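Local coordinates for antifreeze protein (Leucosporidium, PDB 3UYU) that binds to the surface of ice crystals and inhibits their growth, conferring freeze tolerance on an Arctic yeast, at the interface of chains A and B. Numbering follows the deposited sequence. Chains: chain A/B, Antifreeze protein.

Contact 1: the interface of chains A and B. Residues chain A 75, 78, 82; chain B 10, 13, 79, 227.
A:Asn78 lies alongside the phenol of B:Tyr79, the two side chains pointing the same way with amide and ring planes 16° apart. A:Asn78 sits in the first turns of helix 76-96 of chain A, at the homodimer interface. Its CB packs on the phenol end of the tyrosine, 3.9 Å from CE1 of B:Tyr79 and nearer still, at 3.7 Å, to its hydroxyl OH. CG is anti to the carbonyl carbon (chi1 -78°), which carries the amide past that of B:Asn13, in the opposite direction, toward B:Ala227. At the tip the branches part: the carbonyl OD1 of A:Asn78 touches the methyl CB of B:Ala227 at 3.3 Å, a van der Waals contact, while ND2 stays on the B:Tyr79 side without bonding to its hydroxyl. Direct polar bonds between the chains are absent from this patch, and a water makes the link instead. It lies 2.8 Å from the backbone O of A:Asn78 and is also bonded to the amide ND2 of B:Asn13. That same ND2 donates to OH of B:Tyr79 at 3.2 Å, the hydroxyl tilted 20° out of the amide plane, which ties the phenol to the 3-10 helix 9-13 of its own chain. The tyrosine's CG is anti to its backbone N, which sets the ring against chain A, A:Asn78 at its hydroxyl end and A:Pro75 by its CD2/CE2 edge, both on the same side of the ring plane. A:Pro75, which follows a cis peptide bond, lays its CB over one ring face near the rim, 3.9 Å from CD2 of B:Tyr79. One turn beyond A:Asn78, the CB methyl of A:Ala82 meets CG2 of B:Val10 at 3.6 Å.

Contact 2: the interface of chains A and B. Residues chain A 13, 68, 79, 225, 228; chain B 74-75, 78-79.
The start of helix 76-96 in chain B, with the loop leading into it, packs here against the same helix of chain A and the short strand 67-69, as part of the homodimer interface. The ring of A:Tyr79 is central. B:Pro75, preceded by a cis peptide bond, sets its CB over one face toward the rim, 3.9 Å from CE2 of A:Tyr79. The same CB also reaches the phenol of A:Tyr68, lying 3.6 Å from its OH, so the proline packs against both aromatic side chains. Within chain A, CE2 of A:Tyr79 approaches a face of the A:Tyr68 ring. B:Asn78 lies against the phenol end of A:Tyr79 with its amide plane 21° from the ring; its CB is 3.8 Å from CE1 of A:Tyr79. With CG of B:Asn78 anti to the carbonyl carbon (chi1 -77°), the amide is carried to the hydroxyl end, and ND2 comes 3.4 Å from OH of A:Tyr79, a weak hydrogen bond. The firmer donor to that hydroxyl is ND2 of A:Asn13 of its own chain, at 3.2 Å. A:Tyr79 and B:Tyr79 slide past each other in opposite directions, CD1 of A:Tyr79 lying 3.9 Å from CA of B:Tyr79. A water completes the polar bridge, bonded to ND2 of A:Asn13 and lying 2.8 Å from the backbone O of B:Asn78.

Contact 1: the interface of chains A and B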
loop_
_atom_site.group_PDB
_atom_site.type_symbol
_atom_site.label_atom_id
_atom_site.label_comp_id
_atom_site.label_asym_id
_atom_site.label_seq_id
_atom_site.Cartn_x
_atom_site.Cartn_y
_atom_site.Cartn_z
ATOM N N PRO A 75 11.035 -8.336 5.485
ATOM C CA PRO A 75 9.619 -7.988 5.212
ATOM C C PRO A 75 9.155 -8.285 3.782
ATOM O O PRO A 75 8.122 -7.757 3.348
ATOM C CB PRO A 75 9.622 -6.475 5.377
ATOM C CG PRO A 75 10.951 -6.057 4.980
ATOM C CD PRO A 75 11.897 -7.150 5.296
ATOM N N ASN A 78 5.284 -9.329 3.146
ATOM C CA ASN A 78 4.261 -8.308 3.335
ATOM C C ASN A 78 4.425 -7.131 2.346
ATOM O O ASN A 78 3.426 -6.550 1.992
ATOM C CB ASN A 78 4.252 -7.807 4.801
ATOM C CG ASN A 78 3.561 -8.798 5.720
ATOM O OD1 ASN A 78 2.678 -9.517 5.326
ATOM N ND2 ASN A 78 3.939 -8.752 6.949
ATOM N N ALA A 82 1.395 -6.180 -0.409
ATOM C CA ALA A 82 0.896 -4.836 -0.629
ATOM C C ALA A 82 1.022 -4.476 -2.116
ATOM O O ALA A 82 0.103 -3.908 -2.698
ATOM C CB ALA A 82 1.646 -3.830 0.213
ATOM N N VAL B 10 -1.008 -0.834 4.372
ATOM C CA VAL B 10 0.135 -1.447 4.998
ATOM C C VAL B 10 0.231 -1.125 6.510
ATOM O O VAL B 10 0.928 -1.831 7.248
ATOM C CB VAL B 10 1.439 -0.989 4.220
ATOM C CG1 VAL B 10 2.682 -1.555 4.820
ATOM C CG2 VAL B 10 1.342 -1.369 2.781
ATOM N N ASN B 13 -0.091 -3.707 9.242
ATOM C CA ASN B 13 1.035 -4.567 9.661
ATOM C C ASN B 13 1.824 -3.987 10.840
ATOM O O ASN B 13 2.857 -4.578 11.213
ATOM C CB ASN B 13 1.961 -4.731 8.443
ATOM C CG ASN B 13 1.240 -5.247 7.242
ATOM O OD1 ASN B 13 0.074 -5.676 7.303
ATOM N ND2 ASN B 13 1.840 -5.064 6.105
ATOM N N TYR B 79 9.143 -0.295 1.972
ATOM C CA TYR B 79 8.042 -0.925 2.737
ATOM C C TYR B 79 7.523 0.147 3.732
ATOM O O TYR B 79 6.294 0.336 3.845
ATOM C CB TYR B 79 8.613 -2.183 3.413
ATOM C CG TYR B 79 7.651 -2.860 4.371
ATOM C CD1 TYR B 79 6.442 -3.445 3.899
ATOM C CD2 TYR B 79 7.945 -2.927 5.734
ATOM C CE1 TYR B 79 5.547 -4.105 4.768
ATOM C CE2 TYR B 79 7.047 -3.612 6.609
ATOM C CZ TYR B 79 5.867 -4.152 6.091
ATOM O OH TYR B 79 4.967 -4.861 6.870
ATOM N N ALA B 227 -0.110 -12.836 6.492
ATOM C CA ALA B 227 0.468 -12.661 5.145
ATOM C C ALA B 227 -0.133 -13.725 4.184
ATOM O O ALA B 227 -0.605 -14.797 4.616
ATOM C CB ALA B 227 1.988 -12.785 5.254
HETATM O O HOH W 1 1.137 -6.274 3.512
#

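Contact 2: the interface of chains A and B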
loop_
_atom_site.group_PDB
_atom_site.type_symbol
_atom_site.label_atom_id
_atom_site.label_comp_id
_atom_site.label_asym_id
_atom_site.label_seq_id
_atom_site.Cartn_x
_atom_site.Cartn_y
_atom_site.Cartn_z
ATOM N N ASN A 13 6.694 0.346 -7.744
ATOM C CA ASN A 13 8.092 0.032 -7.442
ATOM C C ASN A 13 8.566 -1.181 -8.211
ATOM O O ASN A 13 9.663 -1.720 -7.907
ATOM C CB ASN A 13 8.264 -0.253 -5.929
ATOM C CG ASN A 13 7.827 0.951 -5.054
ATOM O OD1 ASN A 13 7.571 2.087 -5.554
ATOM N ND2 ASN A 13 7.710 0.711 -3.759
ATOM N N TYR A 68 12.103 -10.464 -6.026
ATOM C CA TYR A 68 11.361 -10.772 -4.751
ATOM C C TYR A 68 10.356 -11.873 -5.008
ATOM O O TYR A 68 9.652 -11.926 -6.023
ATOM C CB TYR A 68 10.586 -9.514 -4.300
ATOM C CG TYR A 68 11.458 -8.348 -3.904
ATOM C CD1 TYR A 68 12.176 -8.340 -2.699
ATOM C CD2 TYR A 68 11.560 -7.215 -4.748
ATOM C CE1 TYR A 68 12.947 -7.267 -2.341
ATOM C CE2 TYR A 68 12.373 -6.161 -4.385
ATOM C CZ TYR A 68 13.082 -6.184 -3.177
ATOM O OH TYR A 68 13.867 -5.118 -2.793
ATOM N N TYR A 79 5.673 -6.861 1.905
ATOM C CA TYR A 79 5.925 -5.861 0.849
ATOM C C TYR A 79 5.259 -6.301 -0.469
ATOM O O TYR A 79 4.530 -5.519 -1.103
ATOM C CB TYR A 79 7.418 -5.757 0.681
ATOM C CG TYR A 79 7.892 -4.757 -0.377
ATOM C CD1 TYR A 79 7.585 -3.382 -0.281
ATOM C CD2 TYR A 79 8.667 -5.221 -1.436
ATOM C CE1 TYR A 79 8.056 -2.481 -1.249
ATOM C CE2 TYR A 79 9.182 -4.305 -2.382
ATOM C CZ TYR A 79 8.851 -2.965 -2.282
ATOM O OH TYR A 79 9.292 -2.009 -3.211
ATOM N N VAL A 225 12.814 4.777 -9.214
ATOM C CA VAL A 225 12.080 4.831 -7.952
ATOM C C VAL A 225 12.993 5.606 -7.005
ATOM O O VAL A 225 14.089 5.104 -6.636
ATOM C CB VAL A 225 11.836 3.398 -7.396
ATOM C CG1 VAL A 225 11.085 3.463 -6.083
ATOM C CG2 VAL A 225 11.003 2.546 -8.361
ATOM N N PRO A 228 13.481 6.910 -0.471
ATOM C CA PRO A 228 12.955 7.715 0.659
ATOM C C PRO A 228 14.171 8.370 1.383
ATOM O O PRO A 228 15.196 7.691 1.581
ATOM C CB PRO A 228 12.217 6.676 1.524
ATOM C CG PRO A 228 12.019 5.440 0.591
ATOM C CD PRO A 228 13.193 5.465 -0.342
ATOM N N THR B 74 17.312 -2.566 1.914
ATOM C CA THR B 74 16.251 -2.951 0.962
ATOM C C THR B 74 15.579 -4.316 1.295
ATOM O O THR B 74 16.314 -5.287 1.556
ATOM C CB THR B 74 16.882 -3.000 -0.473
ATOM O OG1 THR B 74 17.505 -1.735 -0.699
ATOM C CG2 THR B 74 15.826 -3.162 -1.490
ATOM N N PRO B 75 14.214 -4.424 1.269
ATOM C CA PRO B 75 13.194 -3.423 0.830
ATOM C C PRO B 75 12.573 -2.606 1.994
ATOM O O PRO B 75 11.502 -2.036 1.805
ATOM C CB PRO B 75 12.118 -4.294 0.188
ATOM C CG PRO B 75 12.109 -5.534 1.124
ATOM C CD PRO B 75 13.572 -5.746 1.476
ATOM N N ASN B 78 11.335 1.201 1.252
ATOM C CA ASN B 78 10.124 1.342 0.435
ATOM C C ASN B 78 8.902 0.741 1.177
ATOM O O ASN B 78 7.808 1.240 0.988
ATOM C CB ASN B 78 10.259 0.565 -0.900
ATOM C CG ASN B 78 11.115 1.261 -1.890
ATOM O OD1 ASN B 78 11.346 2.450 -1.784
ATOM N ND2 ASN B 78 11.559 0.511 -2.898
ATOM N N TYR B 79 9.143 -0.295 1.972
ATOM C CA TYR B 79 8.042 -0.925 2.737
ATOM C C TYR B 79 7.523 0.147 3.732
ATOM O O TYR B 79 6.294 0.336 3.845
ATOM C CB TYR B 79 8.613 -2.183 3.413
ATOM C CG TYR B 79 7.651 -2.860 4.371
ATOM C CD1 TYR B 79 6.442 -3.445 3.899
ATOM C CD2 TYR B 79 7.945 -2.927 5.734
ATOM C CE1 TYR B 79 5.547 -4.105 4.768
ATOM C CE2 TYR B 79 7.047 -3.612 6.609
ATOM C CZ TYR B 79 5.867 -4.152 6.091
ATOM O OH TYR B 79 4.967 -4.861 6.870
HETATM O O HOH W 2 7.021 2.436 -1.454
#

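Contact 1 and contact 2 are adjoining patches of one two-fold symmetric interface, the centres of their C-alpha atoms about 11 Å apart. They share B:Tyr79, and the starts of both copies of helix 76-96 run through them. B:Asn13, A:Pro75, A:Asn78 and B:Tyr79 of contact 1 return as A:Asn13, B:Pro75, B:Asn78 and A:Tyr79 in contact 2, together with a bridging water. Contact 1 adds B:Val10 and A:Ala82, whereas contact 2 adds A:Tyr68 from a strand. Together they help join the two subunits of the homodimer. Since thermal hysteresis does not require dimerization, these contacts probably matter for assembly rather than for that activity.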